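Local coordinates for pentafunctional AROM polypeptide (Schizosaccharomyces pombe, PDB 5SWV), which probably catalyses consecutive steps of the shikimate pathway, as 3-dehydroquinate dehydratase and shikimate dehydrogenase, within a larger five-activity polypeptide, at residues A174-L177 with N178-L181; D353-G356 with I357-F361; N403-L406 with A407-Y410; D414-P417 with P418-I422. All coordinates share one frame; numbering follows the deposited sequence.

Contact 1: A174-L177 with N178-L181; sequences ANNL and NDNL
Ala174 meets the helix that follows it through its methyl group, with CB 4.1 Å from Asn180 OD1. That amide is itself held from outside, OD1 by Asn202 and ND2 by the carbonyl of Phe206, so the methyl rests against a group already fixed in place. Asn175 comes next and reaches Asp179 twice. Its backbone N lies 2.9 Å from Asp179 OD2 in a nearly straight bond (167°) to the anti lone pair, the one facing away from the other carboxylate oxygen. Its side-chain ND2 meets the same OD2 at 3.0 Å, nearly in line with the C-O bond, with the amide and carboxylate planes 72° apart. One oxygen thus takes two N-H groups, while ND2 also donates to Gly144 O. Asn176 is the N-cap of helix 177-193, on the loop after strand 167-173 of the parallel barrel of type I dehydroquinases. With CG set between its own N and carbonyl carbon (chi1 51°), the side chain folds back and OD1 accepts from Asp179 N at 3.1 Å. The same N-H also leans toward Asn176 O, which it meets from well above the carbonyl plane. Leu177 follows the cap: its O accepts weakly from Asn180 N and from Leu181 N, and its CD1 lies 4.2 Å from Leu181 CG on the exposed flank of the helix.

Contact 2: D353-G356 with I357-F361; sequences DWRG and IYDTF
Trp354 turns its edge toward the face of Tyr358 one helical turn on, in an offset edge-to-face pair whose ring centroids are 5.5 Å apart with planes at 63°. The closest touch is Trp354 CZ3 to Tyr358 CB, 3.6 Å. With chi1 at 74°, CG of Trp354 sits between its backbone N and carbonyl carbon, and the indole runs beside the tyrosine, both pointing the same way. Within the backbone, Tyr358 N donates to Trp354 O at 2.9 Å. This is the packed side of helix 353-364, which joins the mixed sheet of the shikimate dehydrogenase part to its parallel six-stranded sheet; Trp354 and Ile357 press on helix 382-393, and Tyr389 adds a second edge-to-face partner to the indole. Alongside the aromatic pair, on its partly exposed side, the chain of Arg355, bent at chi2 and chi3, curls back so that its guanidinium grips Asp359 side-on, NE to OD1 and NH2 to OD2, each 2.9 Å, which limits how either group can rotate. The NE bond is nearly straight (170°) and lies in the guanidinium plane, whereas the NH2 bond is more bent and tilted from it. Arg355 CD lies over one face of the indole, near its rim.

Contact 3: N403-L406 with A407-Y410; sequences NRTL and ANSY
Ala407 places its methyl beside Thr405, CB lying 4.2 Å from Thr405 OG1, at the outer edge of the first turn of helix 406-413. Asn408 donates to the cap: Thr405, the N-cap residue, accepts its backbone N-H on OG1 across 3.4 Å from N, a long and weak bond though fairly straight at 161°. The side-chain ND2 of Asn408 swings back to the same Thr405 OG1 at 3.0 Å, again weakly because the angle is poor. That oxygen is turned between its own N and carbonyl carbon (chi1 75°), where it faces the start of the helix. The other end of the asparagine amide, OD1, accepts from Arg411, so the group spans cap and helix. All this sits just after strand 398-403, next to the loop of Gly379 and Ala380 that follows strand 374-378, in a Rossmann fold; in NADP-dependent relatives the loop after this second strand usually meets the cofactor's ribose phosphate. Ser409 is buried, its OG tucked against Asn403, 3.4 Å from that residue's CB, while its side chain also touches Ile424. Tyr410 N then donates to Leu406 O, 2.8 Å away, in the regular helical bond. Its ring leans back along the first turn, CD2 3.3 Å from Leu406 O and 4.1 Å from Leu406 CB.

Contact 4: D414-P417 with P418-I422; sequences DVFP and PDYNI
Pro417 O receives the N-H of Tyr420 at 3.3 Å from N, a weak bond bent to 139° that closes a type I beta turn with Pro418 and Asp419 at its corners. The turn reverses the chain and brings the ring of Tyr420 back against Phe416. The two rings are nearly parallel, planes 12° apart and centroids 4.8 Å apart, but they are offset along their planes so that they barely overlap: the CG-CD1-CE1 side of Phe416 lies against the CD2-CE2 side of Tyr420. Phe416 has CG opposite its carbonyl carbon (chi1 -59°), which turns the ring toward Tyr420 and Ile422. On its other ortho carbon, CD2, the phenyl meets Ile422 CD1 at 3.8 Å, the isoleucine coming in at roughly a right angle. Pro417 flanks Tyr420 from the turn itself, with CD 4.0 Å from the ring atom CD1, while the two prolines and Asp419 are exposed. The segment links helix 406-413 to the edge strand 422-426 of the parallel sheet. Helix 382-393 packs against it, with Ile388 against Phe416, Tyr389 touching Tyr420 and His392 stacked on the tyrosine ring, and the backbone of Asn421 pairs with Ile399 of strand 398-403.

In the fold
Contact 1 stands apart, in the dehydroquinase barrel, about 69 Å centre to centre from contact 3 and on the opposite side of the chain's centre. Contacts 2, 3 and 4 belong to the shikimate dehydrogenase half; contact 2 lies nearest the chain's centre, about 13 Å from it, half its touching residues buried. Contacts 1 and 3, both partly buried and more exposed than contact 2, each start a helix after a parallel strand; the asparagine cap is the firmer, the threonine cap weak. Contacts 3 and 4 lie at the two ends of helix 406-413, polar at its start and aromatic beyond its finish. Contacts 2 and 4 both lean on helix 382-393, but only contact 2 adds a salt bridge.

Contact 1: A174-L177 with N178-L181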
loop_
_atom_site.group_PDB
_atom_site.type_symbol
_atom_site.label_atom_id
_atom_site.label_comp_id
_atom_site.label_asym_id
_atom_site.label_seq_id
_atom_site.Cartn_x
_atom_site.Cartn_y
_atom_site.Cartn_z
ATOM N N ALA A 174 -1.247 30.163 -10.321
ATOM C CA ALA A 174 -2.393 30.969 -9.924
ATOM C C ALA A 174 -1.944 32.340 -9.454
ATOM O O ALA A 174 -1.009 32.442 -8.660
ATOM C CB ALA A 174 -3.164 30.272 -8.822
ATOM N N ASN A 175 -2.622 33.381 -9.936
ATOM C CA ASN A 175 -2.450 34.759 -9.430
ATOM C C ASN A 175 -3.481 35.153 -8.356
ATOM O O ASN A 175 -3.255 36.084 -7.588
ATOM C CB ASN A 175 -2.543 35.762 -10.576
ATOM C CG ASN A 175 -1.687 35.376 -11.749
ATOM O OD1 ASN A 175 -0.490 35.614 -11.748
ATOM N ND2 ASN A 175 -2.291 34.778 -12.756
ATOM N N ASN A 176 -4.609 34.447 -8.323
ATOM C CA ASN A 176 -5.743 34.793 -7.467
ATOM C C ASN A 176 -6.724 33.618 -7.339
ATOM O O ASN A 176 -6.637 32.671 -8.115
ATOM C CB ASN A 176 -6.456 36.025 -8.032
ATOM C CG ASN A 176 -6.799 35.893 -9.520
ATOM O OD1 ASN A 176 -7.636 35.076 -9.915
ATOM N ND2 ASN A 176 -6.170 36.716 -10.346
ATOM N N LEU A 177 -7.641 33.681 -6.369
ATOM C CA LEU A 177 -8.760 32.720 -6.266
ATOM C C LEU A 177 -9.458 32.441 -7.611
ATOM O O LEU A 177 -9.772 31.291 -7.947
ATOM C CB LEU A 177 -9.825 33.237 -5.292
ATOM C CG LEU A 177 -11.268 32.669 -5.430
ATOM C CD1 LEU A 177 -11.316 31.279 -4.794
ATOM C CD2 LEU A 177 -12.355 33.596 -4.879
ATOM N N ASN A 178 -9.738 33.498 -8.360
ATOM C CA ASN A 178 -10.506 33.346 -9.584
ATOM C C ASN A 178 -9.913 32.350 -10.604
ATOM O O ASN A 178 -10.654 31.692 -11.335
ATOM C CB ASN A 178 -10.735 34.697 -10.246
ATOM C CG ASN A 178 -11.976 34.691 -11.083
ATOM O OD1 ASN A 178 -13.082 34.705 -10.539
ATOM N ND2 ASN A 178 -11.816 34.600 -12.405
ATOM N N ASP A 179 -8.582 32.253 -10.637
ATOM C CA ASP A 179 -7.874 31.304 -11.495
ATOM C C ASP A 179 -8.206 29.840 -11.150
ATOM O O ASP A 179 -8.291 29.006 -12.035
ATOM C CB ASP A 179 -6.341 31.538 -11.453
ATOM C CG ASP A 179 -5.885 32.797 -12.233
ATOM O OD1 ASP A 179 -6.618 33.303 -13.117
ATOM O OD2 ASP A 179 -4.765 33.286 -11.953
ATOM N N ASN A 180 -8.393 29.538 -9.874
ATOM C CA ASN A 180 -8.790 28.198 -9.437
ATOM C C ASN A 180 -10.212 27.856 -9.866
ATOM O O ASN A 180 -10.504 26.711 -10.208
ATOM C CB ASN A 180 -8.639 28.049 -7.912
ATOM C CG ASN A 180 -7.193 28.180 -7.457
ATOM O OD1 ASN A 180 -6.291 27.680 -8.113
ATOM N ND2 ASN A 180 -6.965 28.866 -6.343
ATOM N N LEU A 181 -11.079 28.864 -9.856
ATOM C CA LEU A 181 -12.461 28.707 -10.305
ATOM C C LEU A 181 -12.574 28.551 -11.822
ATOM O O LEU A 181 -13.322 27.703 -12.297
ATOM C CB LEU A 181 -13.315 29.881 -9.823
ATOM C CG LEU A 181 -13.380 30.070 -8.300
ATOM C CD1 LEU A 181 -14.381 31.157 -7.971
ATOM C CD2 LEU A 181 -13.764 28.798 -7.560
#

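Contact 2: D353-G356 with I357-F361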
loop_
_atom_site.group_PDB
_atom_site.type_symbol
_atom_site.label_atom_id
_atom_site.label_comp_id
_atom_site.label_asym_id
_atom_site.label_seq_id
_atom_site.Cartn_x
_atom_site.Cartn_y
_atom_site.Cartn_z
ATOM N N ASP A 353 -7.651 -10.855 8.423
ATOM C CA ASP A 353 -6.871 -11.658 9.377
ATOM C C ASP A 353 -5.562 -12.176 8.758
ATOM O O ASP A 353 -4.490 -12.021 9.339
ATOM C CB ASP A 353 -7.710 -12.805 9.966
ATOM C CG ASP A 353 -8.785 -12.312 10.980
ATOM O OD1 ASP A 353 -8.634 -11.205 11.573
ATOM O OD2 ASP A 353 -9.784 -13.041 11.188
ATOM N N TRP A 354 -5.642 -12.727 7.552
ATOM C CA TRP A 354 -4.438 -13.173 6.831
ATOM C C TRP A 354 -3.397 -12.069 6.578
ATOM O O TRP A 354 -2.196 -12.344 6.542
ATOM C CB TRP A 354 -4.809 -13.851 5.505
ATOM C CG TRP A 354 -5.250 -12.937 4.420
ATOM C CD1 TRP A 354 -6.487 -12.396 4.257
ATOM C CD2 TRP A 354 -4.453 -12.448 3.337
ATOM N NE1 TRP A 354 -6.516 -11.597 3.136
ATOM C CE2 TRP A 354 -5.284 -11.622 2.546
ATOM C CE3 TRP A 354 -3.118 -12.638 2.952
ATOM C CZ2 TRP A 354 -4.835 -10.995 1.389
ATOM C CZ3 TRP A 354 -2.660 -12.013 1.803
ATOM C CH2 TRP A 354 -3.521 -11.194 1.034
ATOM N N ARG A 355 -3.860 -10.836 6.387
ATOM C CA ARG A 355 -2.974 -9.717 6.110
ATOM C C ARG A 355 -2.023 -9.468 7.281
ATOM O O ARG A 355 -0.877 -9.070 7.074
ATOM C CB ARG A 355 -3.779 -8.452 5.799
ATOM C CG ARG A 355 -4.623 -8.544 4.527
ATOM C CD ARG A 355 -3.773 -8.537 3.257
ATOM N NE ARG A 355 -2.971 -7.337 3.300
ATOM C CZ ARG A 355 -3.418 -6.126 3.005
ATOM N NH1 ARG A 355 -4.648 -5.927 2.548
ATOM N NH2 ARG A 355 -2.612 -5.095 3.150
ATOM N N GLY A 356 -2.488 -9.713 8.504
ATOM C CA GLY A 356 -1.629 -9.652 9.672
ATOM C C GLY A 356 -0.391 -10.523 9.524
ATOM O O GLY A 356 0.701 -10.148 9.971
ATOM N N ILE A 357 -0.567 -11.681 8.889
ATOM C CA ILE A 357 0.530 -12.606 8.620
ATOM C C ILE A 357 1.311 -12.155 7.406
ATOM O O ILE A 357 2.500 -11.913 7.493
ATOM C CB ILE A 357 0.015 -14.043 8.415
ATOM C CG1 ILE A 357 -0.736 -14.504 9.683
ATOM C CG2 ILE A 357 1.174 -14.992 8.115
ATOM C CD1 ILE A 357 -1.493 -15.800 9.522
ATOM N N TYR A 358 0.627 -12.020 6.285
ATOM C CA TYR A 358 1.255 -11.638 5.047
ATOM C C TYR A 358 2.072 -10.363 5.159
ATOM O O TYR A 358 3.252 -10.358 4.833
ATOM C CB TYR A 358 0.200 -11.477 3.951
ATOM C CG TYR A 358 0.803 -11.151 2.619
ATOM C CD1 TYR A 358 1.028 -9.835 2.251
ATOM C CD2 TYR A 358 1.197 -12.161 1.742
ATOM C CE1 TYR A 358 1.614 -9.525 1.033
ATOM C CE2 TYR A 358 1.772 -11.869 0.516
ATOM C CZ TYR A 358 1.984 -10.548 0.168
ATOM O OH TYR A 358 2.562 -10.216 -1.024
ATOM N N ASP A 359 1.439 -9.286 5.617
ATOM C CA ASP A 359 2.075 -7.959 5.656
ATOM C C ASP A 359 3.249 -7.895 6.637
ATOM O O ASP A 359 4.164 -7.071 6.469
ATOM C CB ASP A 359 1.089 -6.857 6.071
ATOM C CG ASP A 359 -0.057 -6.636 5.085
ATOM O OD1 ASP A 359 -0.153 -7.286 4.019
ATOM O OD2 ASP A 359 -0.892 -5.763 5.401
ATOM N N THR A 360 3.204 -8.716 7.685
ATOM C CA THR A 360 4.290 -8.762 8.658
ATOM C C THR A 360 5.557 -9.305 7.992
ATOM O O THR A 360 6.612 -8.698 8.101
ATOM C CB THR A 360 3.895 -9.598 9.885
ATOM O OG1 THR A 360 2.790 -8.974 10.530
ATOM C CG2 THR A 360 5.033 -9.708 10.868
ATOM N N PHE A 361 5.431 -10.430 7.289
ATOM C CA PHE A 361 6.526 -10.994 6.503
ATOM C C PHE A 361 6.983 -10.037 5.413
ATOM O O PHE A 361 8.177 -9.786 5.265
ATOM C CB PHE A 361 6.129 -12.350 5.889
ATOM C CG PHE A 361 6.221 -13.501 6.857
ATOM C CD1 PHE A 361 7.452 -14.042 7.204
ATOM C CD2 PHE A 361 5.081 -14.053 7.419
ATOM C CE1 PHE A 361 7.543 -15.091 8.101
ATOM C CE2 PHE A 361 5.168 -15.116 8.315
ATOM C CZ PHE A 361 6.401 -15.627 8.659
#

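Contact 3: N403-L406 with A407-Y410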
loop_
_atom_site.group_PDB
_atom_site.type_symbol
_atom_site.label_atom_id
_atom_site.label_comp_id
_atom_site.label_asym_id
_atom_site.label_seq_id
_atom_site.Cartn_x
_atom_site.Cartn_y
_atom_site.Cartn_z
ATOM N N ASN A 403 1.731 -30.698 13.616
ATOM C CA ASN A 403 0.695 -30.798 14.638
ATOM C C ASN A 403 0.854 -31.988 15.570
ATOM O O ASN A 403 1.680 -32.873 15.350
ATOM C CB ASN A 403 -0.671 -30.869 13.964
ATOM C CG ASN A 403 -1.111 -29.527 13.430
ATOM O OD1 ASN A 403 -1.374 -28.614 14.198
ATOM N ND2 ASN A 403 -1.155 -29.388 12.113
ATOM N N ARG A 404 0.046 -31.989 16.624
ATOM C CA ARG A 404 -0.020 -33.093 17.577
ATOM C C ARG A 404 -0.484 -34.360 16.888
ATOM O O ARG A 404 0.026 -35.415 17.189
ATOM C CB ARG A 404 -0.967 -32.769 18.743
ATOM C CG ARG A 404 -0.433 -31.724 19.716
ATOM C CD ARG A 404 -1.584 -31.031 20.428
ATOM N NE ARG A 404 -1.140 -30.145 21.511
ATOM C CZ ARG A 404 -0.758 -30.544 22.729
ATOM N NH1 ARG A 404 -0.738 -31.832 23.048
ATOM N NH2 ARG A 404 -0.394 -29.646 23.642
ATOM N N THR A 405 -1.445 -34.251 15.973
ATOM C CA THR A 405 -1.958 -35.416 15.244
ATOM C C THR A 405 -2.026 -35.181 13.735
ATOM O O THR A 405 -2.099 -34.039 13.259
ATOM C CB THR A 405 -3.356 -35.873 15.766
ATOM O OG1 THR A 405 -4.397 -34.982 15.320
ATOM C CG2 THR A 405 -3.367 -35.970 17.307
ATOM N N LEU A 406 -2.011 -36.287 12.998
ATOM C CA LEU A 406 -2.156 -36.263 11.558
ATOM C C LEU A 406 -3.523 -35.764 11.127
ATOM O O LEU A 406 -3.613 -35.001 10.170
ATOM C CB LEU A 406 -1.946 -37.660 10.972
ATOM C CG LEU A 406 -0.514 -38.192 10.971
ATOM C CD1 LEU A 406 -0.500 -39.676 10.612
ATOM C CD2 LEU A 406 0.351 -37.382 10.011
ATOM N N ALA A 407 -4.579 -36.209 11.811
ATOM C CA ALA A 407 -5.953 -35.828 11.447
ATOM C C ALA A 407 -6.154 -34.303 11.449
ATOM O O ALA A 407 -6.856 -33.770 10.597
ATOM C CB ALA A 407 -6.958 -36.501 12.369
ATOM N N ASN A 408 -5.536 -33.626 12.413
ATOM C CA ASN A 408 -5.531 -32.172 12.466
ATOM C C ASN A 408 -4.922 -31.569 11.200
ATOM O O ASN A 408 -5.553 -30.741 10.557
ATOM C CB ASN A 408 -4.776 -31.664 13.712
ATOM C CG ASN A 408 -5.663 -31.566 14.948
ATOM O OD1 ASN A 408 -6.691 -30.886 14.938
ATOM N ND2 ASN A 408 -5.251 -32.214 16.031
ATOM N N SER A 409 -3.714 -32.003 10.842
ATOM C CA SER A 409 -3.022 -31.487 9.661
ATOM C C SER A 409 -3.787 -31.793 8.379
ATOM O O SER A 409 -3.852 -30.953 7.475
ATOM C CB SER A 409 -1.615 -32.065 9.548
ATOM O OG SER A 409 -0.853 -31.810 10.702
ATOM N N TYR A 410 -4.362 -32.987 8.302
ATOM C CA TYR A 410 -5.172 -33.381 7.148
ATOM C C TYR A 410 -6.415 -32.521 6.962
ATOM O O TYR A 410 -6.751 -32.172 5.851
ATOM C CB TYR A 410 -5.553 -34.877 7.206
ATOM C CG TYR A 410 -4.479 -35.791 6.641
ATOM C CD1 TYR A 410 -4.054 -35.641 5.318
ATOM C CD2 TYR A 410 -3.887 -36.799 7.419
ATOM C CE1 TYR A 410 -3.065 -36.443 4.786
ATOM C CE2 TYR A 410 -2.898 -37.616 6.891
ATOM C CZ TYR A 410 -2.495 -37.425 5.571
ATOM O OH TYR A 410 -1.524 -38.202 4.994
#

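Contact 4: D414-P417 with P418-I422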
loop_
_atom_site.group_PDB
_atom_site.type_symbol
_atom_site.label_atom_id
_atom_site.label_comp_id
_atom_site.label_asym_id
_atom_site.label_seq_id
_atom_site.Cartn_x
_atom_site.Cartn_y
_atom_site.Cartn_z
ATOM N N ASP A 414 -6.754 -30.422 3.443
ATOM C CA ASP A 414 -7.866 -30.728 2.543
ATOM C C ASP A 414 -8.714 -29.512 2.155
ATOM O O ASP A 414 -9.539 -29.618 1.257
ATOM C CB ASP A 414 -8.767 -31.841 3.136
ATOM C CG ASP A 414 -8.040 -33.207 3.266
ATOM O OD1 ASP A 414 -6.950 -33.417 2.665
ATOM O OD2 ASP A 414 -8.557 -34.078 3.993
ATOM N N VAL A 415 -8.523 -28.377 2.825
ATOM C CA VAL A 415 -9.101 -27.098 2.383
ATOM C C VAL A 415 -8.486 -26.623 1.055
ATOM O O VAL A 415 -9.120 -25.930 0.281
ATOM C CB VAL A 415 -8.895 -25.998 3.459
ATOM C CG1 VAL A 415 -9.312 -24.618 2.955
ATOM C CG2 VAL A 415 -9.654 -26.335 4.740
ATOM N N PHE A 416 -7.239 -26.989 0.810
ATOM C CA PHE A 416 -6.494 -26.502 -0.342
ATOM C C PHE A 416 -6.395 -27.588 -1.406
ATOM O O PHE A 416 -6.637 -28.750 -1.122
ATOM C CB PHE A 416 -5.114 -26.058 0.124
ATOM C CG PHE A 416 -5.159 -24.968 1.168
ATOM C CD1 PHE A 416 -5.204 -23.632 0.798
ATOM C CD2 PHE A 416 -5.187 -25.280 2.524
ATOM C CE1 PHE A 416 -5.253 -22.635 1.756
ATOM C CE2 PHE A 416 -5.238 -24.279 3.485
ATOM C CZ PHE A 416 -5.270 -22.960 3.099
ATOM N N PRO A 417 -6.058 -27.216 -2.649
ATOM C CA PRO A 417 -5.938 -28.263 -3.654
ATOM C C PRO A 417 -4.704 -29.124 -3.417
ATOM O O PRO A 417 -3.855 -28.747 -2.621
ATOM C CB PRO A 417 -5.809 -27.491 -4.976
ATOM C CG PRO A 417 -6.131 -26.065 -4.656
ATOM C CD PRO A 417 -5.779 -25.885 -3.215
ATOM N N PRO A 418 -4.614 -30.284 -4.092
ATOM C CA PRO A 418 -3.485 -31.224 -3.904
ATOM C C PRO A 418 -2.076 -30.684 -4.165
ATOM O O PRO A 418 -1.133 -31.108 -3.511
ATOM C CB PRO A 418 -3.804 -32.350 -4.892
ATOM C CG PRO A 418 -5.296 -32.332 -4.971
ATOM C CD PRO A 418 -5.677 -30.877 -4.927
ATOM N N ASP A 419 -1.940 -29.750 -5.097
ATOM C CA ASP A 419 -0.633 -29.207 -5.457
ATOM C C ASP A 419 -0.378 -27.857 -4.807
ATOM O O ASP A 419 0.323 -27.043 -5.390
ATOM C CB ASP A 419 -0.521 -29.084 -6.981
ATOM C CG ASP A 419 -1.377 -27.949 -7.552
ATOM O OD1 ASP A 419 -2.480 -27.662 -7.002
ATOM O OD2 ASP A 419 -0.922 -27.342 -8.555
ATOM N N TYR A 420 -0.904 -27.619 -3.601
ATOM C CA TYR A 420 -0.669 -26.352 -2.886
ATOM C C TYR A 420 0.622 -26.341 -2.031
ATOM O O TYR A 420 0.775 -25.490 -1.143
ATOM C CB TYR A 420 -1.892 -26.004 -2.012
ATOM C CG TYR A 420 -2.139 -24.518 -1.838
ATOM C CD1 TYR A 420 -2.446 -23.711 -2.936
ATOM C CD2 TYR A 420 -2.090 -23.918 -0.577
ATOM C CE1 TYR A 420 -2.680 -22.356 -2.784
ATOM C CE2 TYR A 420 -2.326 -22.555 -0.418
ATOM C CZ TYR A 420 -2.622 -21.778 -1.521
ATOM O OH TYR A 420 -2.861 -20.424 -1.384
ATOM N N ASN A 421 1.527 -27.286 -2.293
ATOM C CA ASN A 421 2.832 -27.358 -1.681
ATOM C C ASN A 421 2.829 -27.669 -0.207
ATOM O O ASN A 421 3.846 -27.459 0.458
ATOM C CB ASN A 421 3.620 -26.071 -1.908
ATOM C CG ASN A 421 3.671 -25.666 -3.364
ATOM O OD1 ASN A 421 3.743 -26.512 -4.246
ATOM N ND2 ASN A 421 3.636 -24.354 -3.622
ATOM N N ILE A 422 1.727 -28.201 0.308
ATOM C CA ILE A 422 1.660 -28.539 1.726
ATOM C C ILE A 422 2.297 -29.904 1.925
ATOM O O ILE A 422 1.954 -30.831 1.215
ATOM C CB ILE A 422 0.214 -28.549 2.257
ATOM C CG1 ILE A 422 -0.430 -27.178 2.027
ATOM C CG2 ILE A 422 0.194 -28.882 3.752
ATOM C CD1 ILE A 422 -1.914 -27.129 2.306
#